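PDB 3QFF: N5-carboxyaminoimidazole ribonucleotide synthetase from Bacillus anthracis, which catalyses the ATP-dependent carboxylation of 5-aminoimidazole ribonucleotide with bicarbonate in purine biosynthesis, and is here bound to ADP. Local coordinates for residues L25-A30 with C51-D56; N118-A123 with K246-E251; S147-L152 with E188-F193; K210-A215 with D288-S293. All blocks are in the same frame, centred on the assembly; numbering follows the deposited sequence.

How the interactions relate
Interaction 1 closes a short loop near the N terminus, tying helix 24-35 to the connection between strands 39-44 and 57-60 of the parallel sheet, before any of the other three opens. Interaction 2 then opens in helix 113-122 and closes in helix 235-251. Interaction 3 lies wholly within that span and pairs strands 150-154 and 185-189 beside the ADP. Interaction 4 opens at 210-215, before interaction 2 closes, and ends at 288-293, so the two cross; they also touch, K246 packing on V211. Interactions 2, 3 and 4 belong to the ATP-grasp region. Interactions 1 and 4 both reach the second subunit, and their nearest atoms are about 6 Å apart.

Interaction 1: L25-A30 with C51-D56; sequences LGRMMA and CAQVAD
G26, in a glycine-rich strand-turn-helix pattern consistent with a Rossmann-type domain, takes C51 against its bare backbone, where helix 24-35 meets the loop before strand 57-60. SG lies anti to the C51 backbone N (chi1 -179°), beside its own carbonyl carbon, and comes to 3.4 Å from G26 O. C51 CB rests 3.5 Å from R27 N. One turn on, A30 CB presses on V54 CG2 at 3.5 Å, closer than usual for two carbons. The other methyl of V54, CG1, lies over one face of the R27 guanidinium, toward its rim. R27 is extended from CG to NE and carries its guanidinium out to Q53, where NH1 gives OE1 a weak bond of 3.1 Å, bent to 133° at the hydrogen; the guanidinium and amide planes stand 75° apart. NH1 also bonds P50 O, NH2 bonds K34 O of the second subunit, and Q53 NE2 binds G345 O and N48 O. The guanidinium is therefore held chiefly by carbonyls, one of them across the subunit interface, while sulfur and methyl groups fill the close approach of loop to helix beneath it.

Interaction 2: N118-A123 with K246-E251; sequences NAIEKA and KVLADE
V247 meets A123 with CG1, the branch that lies anti to its backbone N (chi1 168°); this methyl comes to 3.7 Å from A123 O, a van der Waals touch on the carbonyl that follows the last turn of helix 113-122. L248 is the next residue and the more deeply buried one. Its side chain leaves the backbone at a tangent to the other segment, but its isobutyl end swings nearer, and CD2 does the touching: it lies 4.2 Å from A123 CB and 4.3 Å from I120 CG1, so one methyl touches both I120, in the last turn of helix 113-122, and A123, just past its end. The contact is helix-end packing within the ATP-grasp domain. It joins the C-terminal parts of helices 113-122 and 235-251 over strand 270-276, whose L275 touches both I120 and L248, while L125, in the loop that follows the first helix, also touches both side chains. The I120 side chain is about 11 Å from the bound ADP, so the contact does not reach the nucleotide. One turn after V247, and joined to it by the helical bond from E251 N to V247 O, E251 brings its CB to 3.7 Å from A123 CB. Its CG lies 4.0 Å from the same methyl and 3.8 Å from A123 O. The chain then bends at chi2 (-69°), which places CD, and it is the aliphatic base of the glutamate, not its carboxylate, that packs on the alanine.

Interaction 3: S147-L152 with E188-F193; sequences SYPSVL and EKWVPF. With ADP (adenosine-5'-diphosphate), chain C.
The W190 indole takes the adenine of ADP over one face, with C2 of the base 3.4 Å above the ring plane and displaced toward the rim, while V151 CG2 meets its edge, 3.6 Å from W190 CE3 and near the ring plane. P149 crosses W190 at about a right angle, its CG 3.5 Å from W190 CB. F193 presents its edge to N3 and C2 of the adenine, and its ring stacks with F263. The base is read by the end of strand 185-189 and the chain just after it: V191 N donates to ADP N1 at 2.7 Å in an almost straight bond (177°), and ADP N6 donates to K189 O at 2.8 Å. N6 also bonds E188 OE2 at 3.3 Å; the OE1 of that carboxylate pairs with K153 and K117. This is the adenine site of the ATP-grasp fold. In the adjoining sheet, V151 and E188 form a hydrogen-bonded antiparallel pair and S150 and K189 a non-hydrogen-bonded one. W190 N extends the ladder to the O of P149, a residue preceded by a cis peptide bond, the donor standing 40° out of the carbonyl plane. S150 OG bonds S147 O at 2.7 Å. The two strands are the central pair of a four-stranded antiparallel sheet, 130-133 beyond 185-189 and 164-167 beyond 150-154, and L152 packs on helix 173-182.

Interaction 4: K210-A215 with D288-S293; sequences KVFPVA and DACETS
F212 and C290 both turn their side chains beside their own backbone N: chi1 sets CG of F212 (-79°) and SG of C290 (-71°) anti to the carbonyl carbon, on the sides where the two side chains meet. The sulfur lies at the ring edge: SG is 3.9 Å from F212 CD2 and 5.1 Å from the ring centroid, 78° off the ring normal, a sulfur-aromatic contact. P213 CD approaches the same SG at 4.2 Å. Farther round the rim, T292 O lies in the ring plane, 3.1 Å from F212 CE2 and 3.3 Å from CZ. This carbonyl is buried with no hydrogen-bond partner in the model, and the slightly positive C-H edge probably offers it some electrostatic compensation. The contact joins strand 209-220 of the large antiparallel sheet in the ATP-grasp domain to the link between helices 286-289 and 294-303. C290 is the first residue to leave the earlier helix, and S293 is the N-cap of the later one, its OG bonded to G296 N. F212 CZ comes to 3.9 Å from S293 C. T292 OG1 bonds E309 O, while the neighbouring E291 forms a salt bridge with K314 of the second subunit and bonds Y340 there.

Interaction 1: L25-A30 with C51-D56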
loop_
_atom_site.group_PDB
_atom_site.type_symbol
_atom_site.label_atom_id
_atom_site.label_comp_id
_atom_site.label_asym_id
_atom_site.label_seq_id
_atom_site.Cartn_x
_atom_site.Cartn_y
_atom_site.Cartn_z
ATOM N N LEU A 25 3.456 11.836 7.314
ATOM C CA LEU A 25 3.866 10.623 8.019
ATOM C C LEU A 25 2.665 9.992 8.689
ATOM O O LEU A 25 2.511 8.777 8.668
ATOM C CB LEU A 25 4.969 10.923 9.043
ATOM C CG LEU A 25 6.233 11.574 8.472
ATOM C CD1 LEU A 25 7.230 11.806 9.599
ATOM C CD2 LEU A 25 6.871 10.714 7.351
ATOM N N GLY A 26 1.819 10.834 9.280
ATOM C CA GLY A 26 0.513 10.408 9.767
ATOM C C GLY A 26 -0.369 9.792 8.684
ATOM O O GLY A 26 -0.955 8.733 8.898
ATOM N N ARG A 27 -0.481 10.442 7.531
ATOM C CA ARG A 27 -1.306 9.912 6.440
ATOM C C ARG A 27 -0.835 8.521 5.999
ATOM O O ARG A 27 -1.640 7.605 5.831
ATOM C CB ARG A 27 -1.282 10.875 5.252
ATOM C CG ARG A 27 -2.013 10.377 3.992
ATOM C CD ARG A 27 -1.707 11.349 2.856
ATOM N NE ARG A 27 -2.376 11.050 1.587
ATOM C CZ ARG A 27 -3.557 11.544 1.213
ATOM N NH1 ARG A 27 -4.253 12.325 2.030
ATOM N NH2 ARG A 27 -4.057 11.233 0.015
ATOM N N MET A 28 0.469 8.370 5.824
ATOM C CA MET A 28 1.015 7.086 5.389
ATOM C C MET A 28 0.916 5.970 6.443
ATOM O O MET A 28 0.668 4.810 6.088
ATOM C CB MET A 28 2.432 7.262 4.855
ATOM C CG MET A 28 2.420 7.913 3.475
ATOM S SD MET A 28 4.047 8.227 2.794
ATOM C CE MET A 28 4.639 9.628 3.753
ATOM N N MET A 29 1.061 6.314 7.721
ATOM C CA MET A 29 0.799 5.343 8.811
ATOM C C MET A 29 -0.667 4.903 8.710
ATOM O O MET A 29 -1.009 3.723 8.853
ATOM C CB MET A 29 0.980 6.004 10.194
ATOM C CG MET A 29 2.410 6.188 10.715
ATOM S SD MET A 29 2.334 7.017 12.352
ATOM C CE MET A 29 4.060 7.385 12.676
ATOM N N ALA A 30 -1.534 5.886 8.504
ATOM C CA ALA A 30 -2.976 5.660 8.529
ATOM C C ALA A 30 -3.443 4.811 7.346
ATOM O O ALA A 30 -4.335 3.972 7.496
ATOM C CB ALA A 30 -3.718 6.993 8.579
ATOM N N CYS A 51 -3.395 13.610 6.990
ATOM C CA CYS A 51 -3.821 12.410 7.711
ATOM C C CYS A 51 -5.344 12.399 7.904
ATOM O O CYS A 51 -5.985 11.371 7.724
ATOM C CB CYS A 51 -3.060 12.267 9.035
ATOM S SG CYS A 51 -3.485 10.793 9.980
ATOM N N ALA A 52 -5.927 13.552 8.221
ATOM C CA ALA A 52 -7.388 13.660 8.366
ATOM C C ALA A 52 -8.149 13.220 7.116
ATOM O O ALA A 52 -9.291 12.768 7.203
ATOM C CB ALA A 52 -7.797 15.106 8.757
ATOM N N GLN A 53 -7.524 13.381 5.952
ATOM C CA GLN A 53 -8.131 12.962 4.685
ATOM C C GLN A 53 -8.311 11.449 4.588
ATOM O O GLN A 53 -8.999 10.961 3.693
ATOM C CB GLN A 53 -7.301 13.460 3.511
ATOM C CG GLN A 53 -7.413 14.958 3.292
ATOM C CD GLN A 53 -6.332 15.482 2.394
ATOM O OE1 GLN A 53 -5.929 14.820 1.431
ATOM N NE2 GLN A 53 -5.835 16.675 2.703
ATOM N N VAL A 54 -7.676 10.719 5.501
ATOM C CA VAL A 54 -7.813 9.273 5.564
ATOM C C VAL A 54 -8.318 8.812 6.935
ATOM O O VAL A 54 -8.498 7.630 7.151
ATOM C CB VAL A 54 -6.496 8.526 5.146
ATOM C CG1 VAL A 54 -6.050 8.943 3.748
ATOM C CG2 VAL A 54 -5.378 8.789 6.114
ATOM N N ALA A 55 -8.581 9.742 7.850
ATOM C CA ALA A 55 -8.970 9.367 9.213
ATOM C C ALA A 55 -10.480 9.234 9.375
ATOM O O ALA A 55 -11.240 9.855 8.628
ATOM C CB ALA A 55 -8.421 10.376 10.222
ATOM N N ASP A 56 -10.899 8.415 10.339
ATOM C CA ASP A 56 -12.315 8.254 10.673
ATOM C C ASP A 56 -12.743 9.395 11.599
ATOM O O ASP A 56 -13.869 9.909 11.507
ATOM C CB ASP A 56 -12.587 6.907 11.358
ATOM C CG ASP A 56 -12.188 5.706 10.500
ATOM O OD1 ASP A 56 -13.074 5.124 9.840
ATOM O OD2 ASP A 56 -10.989 5.338 10.482
#

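Interaction 2: N118-A123 with K246-E251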
loop_
_atom_site.group_PDB
_atom_site.type_symbol
_atom_site.label_atom_id
_atom_site.label_comp_id
_atom_site.label_asym_id
_atom_site.label_seq_id
_atom_site.Cartn_x
_atom_site.Cartn_y
_atom_site.Cartn_z
ATOM N N ASN A 118 25.098 12.135 23.811
ATOM C CA ASN A 118 25.441 11.456 25.060
ATOM C C ASN A 118 24.833 10.065 25.120
ATOM O O ASN A 118 25.496 9.115 25.545
ATOM C CB ASN A 118 24.942 12.225 26.289
ATOM C CG ASN A 118 25.738 13.480 26.572
ATOM O OD1 ASN A 118 26.882 13.643 26.130
ATOM N ND2 ASN A 118 25.138 14.378 27.331
ATOM N N ALA A 119 23.562 9.967 24.729
ATOM C CA ALA A 119 22.848 8.703 24.751
ATOM C C ALA A 119 23.512 7.730 23.783
ATOM O O ALA A 119 23.717 6.562 24.123
ATOM C CB ALA A 119 21.371 8.889 24.412
ATOM N N ILE A 120 23.868 8.218 22.592
ATOM C CA ILE A 120 24.538 7.367 21.587
ATOM C C ILE A 120 25.874 6.827 22.125
ATOM O O ILE A 120 26.137 5.634 22.066
ATOM C CB ILE A 120 24.739 8.112 20.236
ATOM C CG1 ILE A 120 23.382 8.375 19.565
ATOM C CG2 ILE A 120 25.641 7.308 19.292
ATOM C CD1 ILE A 120 23.439 9.381 18.395
ATOM N N GLU A 121 26.704 7.719 22.658
ATOM C CA GLU A 121 27.999 7.325 23.209
ATOM C C GLU A 121 27.858 6.368 24.383
ATOM O O GLU A 121 28.619 5.423 24.505
ATOM C CB GLU A 121 28.770 8.553 23.643
ATOM C CG GLU A 121 29.194 9.409 22.484
ATOM C CD GLU A 121 30.298 10.358 22.863
ATOM O OE1 GLU A 121 30.097 11.119 23.825
ATOM O OE2 GLU A 121 31.360 10.332 22.198
ATOM N N LYS A 122 26.872 6.619 25.243
ATOM C CA LYS A 122 26.603 5.729 26.378
ATOM C C LYS A 122 26.121 4.360 25.916
ATOM O O LYS A 122 26.306 3.374 26.615
ATOM C CB LYS A 122 25.615 6.371 27.355
ATOM C CG LYS A 122 26.241 7.541 28.120
ATOM C CD LYS A 122 25.234 8.280 29.011
ATOM C CE LYS A 122 25.862 9.552 29.591
ATOM N NZ LYS A 122 24.943 10.260 30.535
ATOM N N ALA A 123 25.521 4.301 24.730
ATOM C CA ALA A 123 25.143 3.033 24.113
ATOM C C ALA A 123 26.332 2.326 23.449
ATOM O O ALA A 123 26.175 1.224 22.930
ATOM C CB ALA A 123 24.012 3.248 23.093
ATOM N N LYS A 246 21.120 -1.840 15.163
ATOM C CA LYS A 246 20.620 -2.887 16.063
ATOM C C LYS A 246 21.036 -2.662 17.512
ATOM O O LYS A 246 20.217 -2.819 18.422
ATOM C CB LYS A 246 21.031 -4.285 15.581
ATOM C CG LYS A 246 20.506 -4.603 14.179
ATOM C CD LYS A 246 20.250 -6.092 13.928
ATOM C CE LYS A 246 21.425 -6.803 13.311
ATOM N NZ LYS A 246 20.970 -8.032 12.563
ATOM N N VAL A 247 22.294 -2.284 17.735
ATOM C CA VAL A 247 22.751 -1.978 19.099
ATOM C C VAL A 247 21.979 -0.797 19.681
ATOM O O VAL A 247 21.524 -0.851 20.830
ATOM C CB VAL A 247 24.295 -1.775 19.186
ATOM C CG1 VAL A 247 24.699 -1.180 20.530
ATOM C CG2 VAL A 247 24.992 -3.102 18.990
ATOM N N LEU A 248 21.789 0.251 18.882
ATOM C CA LEU A 248 20.995 1.401 19.323
ATOM C C LEU A 248 19.585 1.011 19.733
ATOM O O LEU A 248 19.115 1.397 20.807
ATOM C CB LEU A 248 20.905 2.454 18.220
ATOM C CG LEU A 248 21.932 3.565 18.197
ATOM C CD1 LEU A 248 21.561 4.509 17.085
ATOM C CD2 LEU A 248 22.017 4.325 19.538
ATOM N N ALA A 249 18.905 0.267 18.868
ATOM C CA ALA A 249 17.554 -0.204 19.171
ATOM C C ALA A 249 17.500 -0.981 20.484
ATOM O O ALA A 249 16.585 -0.764 21.288
ATOM C CB ALA A 249 16.993 -1.047 18.026
ATOM N N ASP A 250 18.479 -1.863 20.706
ATOM C CA ASP A 250 18.534 -2.637 21.949
ATOM C C ASP A 250 18.837 -1.746 23.153
ATOM O O ASP A 250 18.099 -1.746 24.132
ATOM C CB ASP A 250 19.564 -3.776 21.873
ATOM C CG ASP A 250 19.792 -4.451 23.239
ATOM O OD1 ASP A 250 18.867 -5.140 23.734
ATOM O OD2 ASP A 250 20.890 -4.291 23.821
ATOM N N GLU A 251 19.926 -0.988 23.066
ATOM C CA GLU A 251 20.378 -0.147 24.172
ATOM C C GLU A 251 19.362 0.932 24.585
ATOM O O GLU A 251 19.206 1.223 25.768
ATOM C CB GLU A 251 21.720 0.499 23.815
ATOM C CG GLU A 251 22.886 -0.481 23.794
ATOM C CD GLU A 251 23.246 -0.991 25.182
ATOM O OE1 GLU A 251 23.151 -0.212 26.159
ATOM O OE2 GLU A 251 23.639 -2.167 25.297
#

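Interaction 3: S147-L152 with E188-F193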
loop_
_atom_site.group_PDB
_atom_site.type_symbol
_atom_site.label_atom_id
_atom_site.label_comp_id
_atom_site.label_asym_id
_atom_site.label_seq_id
_atom_site.Cartn_x
_atom_site.Cartn_y
_atom_site.Cartn_z
ATOM N N SER A 147 39.232 22.871 16.876
ATOM C CA SER A 147 39.857 23.524 15.718
ATOM C C SER A 147 38.927 23.587 14.499
ATOM O O SER A 147 37.732 23.275 14.598
ATOM C CB SER A 147 41.203 22.864 15.373
ATOM O OG SER A 147 41.915 23.631 14.415
ATOM N N TYR A 148 39.479 24.010 13.362
ATOM C CA TYR A 148 38.728 24.113 12.113
ATOM C C TYR A 148 39.006 22.915 11.198
ATOM O O TYR A 148 40.108 22.344 11.240
ATOM C CB TYR A 148 39.073 25.418 11.387
ATOM C CG TYR A 148 38.782 26.668 12.190
ATOM C CD1 TYR A 148 37.487 27.183 12.277
ATOM C CD2 TYR A 148 39.807 27.340 12.859
ATOM C CE1 TYR A 148 37.216 28.333 13.019
ATOM C CE2 TYR A 148 39.548 28.492 13.600
ATOM C CZ TYR A 148 38.253 28.979 13.673
ATOM O OH TYR A 148 38.000 30.110 14.403
ATOM N N PRO A 149 38.011 22.510 10.384
ATOM C CA PRO A 149 36.639 23.018 10.346
ATOM C C PRO A 149 35.707 22.393 11.396
ATOM O O PRO A 149 36.014 21.334 11.953
ATOM C CB PRO A 149 36.177 22.666 8.934
ATOM C CG PRO A 149 36.968 21.476 8.564
ATOM C CD PRO A 149 38.281 21.580 9.271
ATOM N N SER A 150 34.584 23.067 11.649
ATOM C CA SER A 150 33.609 22.652 12.658
ATOM C C SER A 150 32.221 23.146 12.301
ATOM O O SER A 150 32.054 23.963 11.391
ATOM C CB SER A 150 33.998 23.181 14.040
ATOM O OG SER A 150 35.106 22.472 14.566
ATOM N N VAL A 151 31.224 22.643 13.021
ATOM C CA VAL A 151 29.844 23.045 12.815
ATOM C C VAL A 151 29.178 23.363 14.158
ATOM O O VAL A 151 29.192 22.540 15.082
ATOM C CB VAL A 151 29.036 21.950 12.083
ATOM C CG1 VAL A 151 27.675 22.470 11.691
ATOM C CG2 VAL A 151 29.796 21.450 10.849
ATOM N N LEU A 152 28.611 24.562 14.255
ATOM C CA LEU A 152 27.830 24.954 15.414
ATOM C C LEU A 152 26.359 24.784 15.094
ATOM O O LEU A 152 25.862 25.398 14.163
ATOM C CB LEU A 152 28.115 26.409 15.793
ATOM C CG LEU A 152 27.545 26.890 17.130
ATOM C CD1 LEU A 152 28.247 26.198 18.288
ATOM C CD2 LEU A 152 27.704 28.400 17.230
ATOM N N GLU A 188 30.518 20.615 16.758
ATOM C CA GLU A 188 31.021 19.303 16.348
ATOM C C GLU A 188 32.210 19.423 15.404
ATOM O O GLU A 188 32.225 20.305 14.539
ATOM C CB GLU A 188 29.939 18.527 15.608
ATOM C CG GLU A 188 28.668 18.248 16.386
ATOM C CD GLU A 188 27.656 17.480 15.550
ATOM O OE1 GLU A 188 26.475 17.430 15.948
ATOM O OE2 GLU A 188 28.036 16.944 14.481
ATOM N N LYS A 189 33.180 18.524 15.552
ATOM C CA LYS A 189 34.247 18.375 14.561
ATOM C C LYS A 189 33.659 18.041 13.204
ATOM O O LYS A 189 32.729 17.242 13.098
ATOM C CB LYS A 189 35.237 17.281 14.960
ATOM C CG LYS A 189 36.590 17.780 15.419
ATOM C CD LYS A 189 37.506 16.616 15.770
ATOM C CE LYS A 189 38.640 17.048 16.696
ATOM N NZ LYS A 189 38.943 16.005 17.716
ATOM N N TRP A 190 34.199 18.674 12.170
ATOM C CA TRP A 190 33.825 18.373 10.797
ATOM C C TRP A 190 34.249 16.951 10.462
ATOM O O TRP A 190 35.411 16.578 10.644
ATOM C CB TRP A 190 34.496 19.358 9.838
ATOM C CG TRP A 190 34.155 19.153 8.392
ATOM C CD1 TRP A 190 34.885 18.454 7.460
ATOM C CD2 TRP A 190 33.008 19.664 7.703
ATOM N NE1 TRP A 190 34.253 18.495 6.238
ATOM C CE2 TRP A 190 33.101 19.234 6.356
ATOM C CE3 TRP A 190 31.909 20.444 8.092
ATOM C CZ2 TRP A 190 32.131 19.552 5.396
ATOM C CZ3 TRP A 190 30.944 20.763 7.136
ATOM C CH2 TRP A 190 31.064 20.316 5.803
ATOM N N VAL A 191 33.298 16.155 9.993
ATOM C CA VAL A 191 33.591 14.789 9.584
ATOM C C VAL A 191 33.785 14.796 8.074
ATOM O O VAL A 191 32.875 15.184 7.337
ATOM C CB VAL A 191 32.458 13.803 9.970
ATOM C CG1 VAL A 191 32.892 12.360 9.730
ATOM C CG2 VAL A 191 32.042 13.990 11.426
ATOM N N PRO A 192 34.985 14.406 7.606
ATOM C CA PRO A 192 35.217 14.265 6.169
ATOM C C PRO A 192 34.609 12.947 5.690
ATOM O O PRO A 192 35.260 11.904 5.734
ATOM C CB PRO A 192 36.755 14.232 6.055
ATOM C CG PRO A 192 37.289 14.495 7.449
ATOM C CD PRO A 192 36.195 14.099 8.387
ATOM N N PHE A 193 33.349 12.977 5.279
ATOM C CA PHE A 193 32.680 11.744 4.886
ATOM C C PHE A 193 32.531 11.665 3.378
ATOM O O PHE A 193 32.490 12.694 2.700
ATOM C CB PHE A 193 31.316 11.597 5.579
ATOM C CG PHE A 193 30.327 12.665 5.211
ATOM C CD1 PHE A 193 30.194 13.803 5.996
ATOM C CD2 PHE A 193 29.531 12.538 4.066
ATOM C CE1 PHE A 193 29.282 14.802 5.654
ATOM C CE2 PHE A 193 28.625 13.531 3.713
ATOM C CZ PHE A 193 28.497 14.667 4.517
HETATM P PB ADP C . 19.478 18.842 10.504
HETATM O O1B ADP C . 19.043 20.244 10.147
HETATM O O2B ADP C . 18.960 18.389 11.852
HETATM O O3B ADP C . 19.273 17.849 9.384
HETATM P PA ADP C . 22.204 17.810 10.618
HETATM O O1A ADP C . 21.624 16.562 9.983
HETATM O O2A ADP C . 22.924 17.723 11.943
HETATM O O3A ADP C . 21.083 18.980 10.713
HETATM O "O5'" ADP C . 23.261 18.437 9.582
HETATM C "C5'" ADP C . 22.815 18.939 8.324
HETATM C "C4'" ADP C . 23.868 18.652 7.265
HETATM O "O4'" ADP C . 25.101 19.266 7.647
HETATM C "C3'" ADP C . 24.146 17.163 7.127
HETATM O "O3'" ADP C . 23.388 16.594 6.055
HETATM C "C2'" ADP C . 25.638 17.084 6.874
HETATM O "O2'" ADP C . 25.891 17.028 5.468
HETATM C "C1'" ADP C . 26.206 18.384 7.423
HETATM N N9 ADP C . 26.925 18.128 8.703
HETATM C C8 ADP C . 26.387 18.187 9.940
HETATM N N7 ADP C . 27.310 17.903 10.893
HETATM C C5 ADP C . 28.473 17.656 10.268
HETATM C C6 ADP C . 29.853 17.293 10.682
HETATM N N6 ADP C . 30.177 17.135 11.990
HETATM N N1 ADP C . 30.776 17.125 9.702
HETATM C C2 ADP C . 30.474 17.275 8.399
HETATM N N3 ADP C . 29.246 17.603 7.957
HETATM C C4 ADP C . 28.220 17.807 8.825
#

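Interaction 4: K210-A215 with D288-S293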
loop_
_atom_site.group_PDB
_atom_site.type_symbol
_atom_site.label_atom_id
_atom_site.label_comp_id
_atom_site.label_asym_id
_atom_site.label_seq_id
_atom_site.Cartn_x
_atom_site.Cartn_y
_atom_site.Cartn_z
ATOM N N LYS A 210 13.468 -5.780 13.463
ATOM C CA LYS A 210 13.759 -5.907 12.038
ATOM C C LYS A 210 14.528 -4.675 11.634
ATOM O O LYS A 210 14.284 -3.592 12.162
ATOM C CB LYS A 210 12.484 -6.009 11.190
ATOM C CG LYS A 210 11.639 -7.273 11.368
ATOM C CD LYS A 210 12.247 -8.516 10.724
ATOM C CE LYS A 210 11.446 -9.719 11.188
ATOM N NZ LYS A 210 12.046 -10.994 10.776
ATOM N N VAL A 211 15.442 -4.837 10.682
ATOM C CA VAL A 211 16.217 -3.721 10.162
ATOM C C VAL A 211 16.024 -3.653 8.645
ATOM O O VAL A 211 16.036 -4.684 7.943
ATOM C CB VAL A 211 17.716 -3.846 10.514
ATOM C CG1 VAL A 211 18.455 -2.540 10.251
ATOM C CG2 VAL A 211 17.875 -4.234 11.977
ATOM N N PHE A 212 15.809 -2.449 8.150
ATOM C CA PHE A 212 15.730 -2.215 6.716
ATOM C C PHE A 212 17.124 -2.055 6.112
ATOM O O PHE A 212 18.090 -1.837 6.847
ATOM C CB PHE A 212 14.883 -0.980 6.429
ATOM C CG PHE A 212 13.422 -1.240 6.504
ATOM C CD1 PHE A 212 12.698 -0.876 7.649
ATOM C CD2 PHE A 212 12.766 -1.866 5.453
ATOM C CE1 PHE A 212 11.318 -1.107 7.719
ATOM C CE2 PHE A 212 11.380 -2.102 5.515
ATOM C CZ PHE A 212 10.659 -1.721 6.644
ATOM N N PRO A 213 17.235 -2.185 4.779
ATOM C CA PRO A 213 18.560 -2.062 4.144
ATOM C C PRO A 213 19.108 -0.643 4.270
ATOM O O PRO A 213 18.328 0.314 4.392
ATOM C CB PRO A 213 18.299 -2.392 2.658
ATOM C CG PRO A 213 16.923 -2.972 2.592
ATOM C CD PRO A 213 16.170 -2.517 3.818
ATOM N N VAL A 214 20.430 -0.509 4.213
ATOM C CA VAL A 214 21.074 0.789 4.249
ATOM C C VAL A 214 20.718 1.639 3.016
ATOM O O VAL A 214 20.868 1.196 1.886
ATOM C CB VAL A 214 22.622 0.685 4.358
ATOM C CG1 VAL A 214 23.222 2.073 4.570
ATOM C CG2 VAL A 214 23.056 -0.277 5.487
ATOM N N ALA A 215 20.280 2.873 3.257
ATOM C CA ALA A 215 19.989 3.813 2.179
ATOM C C ALA A 215 21.067 4.888 2.146
ATOM O O ALA A 215 21.478 5.386 3.190
ATOM C CB ALA A 215 18.635 4.462 2.387
ATOM N N ASP A 288 7.527 0.907 -1.861
ATOM C CA ASP A 288 7.452 0.249 -3.163
ATOM C C ASP A 288 8.514 -0.828 -3.372
ATOM O O ASP A 288 8.328 -1.732 -4.181
ATOM C CB ASP A 288 7.460 1.306 -4.284
ATOM C CG ASP A 288 6.242 2.224 -4.216
ATOM O OD1 ASP A 288 5.108 1.709 -4.360
ATOM O OD2 ASP A 288 6.406 3.451 -4.000
ATOM N N ALA A 289 9.606 -0.755 -2.616
ATOM C CA ALA A 289 10.772 -1.607 -2.905
ATOM C C ALA A 289 11.044 -2.711 -1.891
ATOM O O ALA A 289 11.888 -3.577 -2.150
ATOM C CB ALA A 289 12.018 -0.758 -3.080
ATOM N N CYS A 290 10.356 -2.680 -0.745
ATOM C CA CYS A 290 10.566 -3.694 0.291
ATOM C C CYS A 290 9.334 -4.538 0.514
ATOM O O CYS A 290 8.223 -4.158 0.163
ATOM C CB CYS A 290 10.987 -3.060 1.621
ATOM S SG CYS A 290 12.641 -2.409 1.611
ATOM N N GLU A 291 9.546 -5.679 1.153
ATOM C CA GLU A 291 8.477 -6.604 1.465
ATOM C C GLU A 291 7.402 -6.017 2.414
ATOM O O GLU A 291 6.224 -6.351 2.286
ATOM C CB GLU A 291 9.094 -7.891 2.012
ATOM C CG GLU A 291 8.155 -9.051 1.987
ATOM C CD GLU A 291 8.849 -10.356 2.281
ATOM O OE1 GLU A 291 8.227 -11.191 2.978
ATOM O OE2 GLU A 291 10.010 -10.534 1.831
ATOM N N THR A 292 7.810 -5.143 3.341
ATOM C CA THR A 292 6.898 -4.367 4.201
ATOM C C THR A 292 7.365 -2.917 4.200
ATOM O O THR A 292 8.557 -2.667 4.242
ATOM C CB THR A 292 6.958 -4.836 5.694
ATOM O OG1 THR A 292 6.932 -6.263 5.768
ATOM C CG2 THR A 292 5.765 -4.275 6.497
ATOM N N SER A 293 6.452 -1.954 4.191
ATOM C CA SER A 293 6.894 -0.565 4.311
ATOM C C SER A 293 7.234 -0.199 5.754
ATOM O O SER A 293 6.758 -0.840 6.697
ATOM C CB SER A 293 5.838 0.390 3.768
ATOM O OG SER A 293 4.849 0.638 4.741
#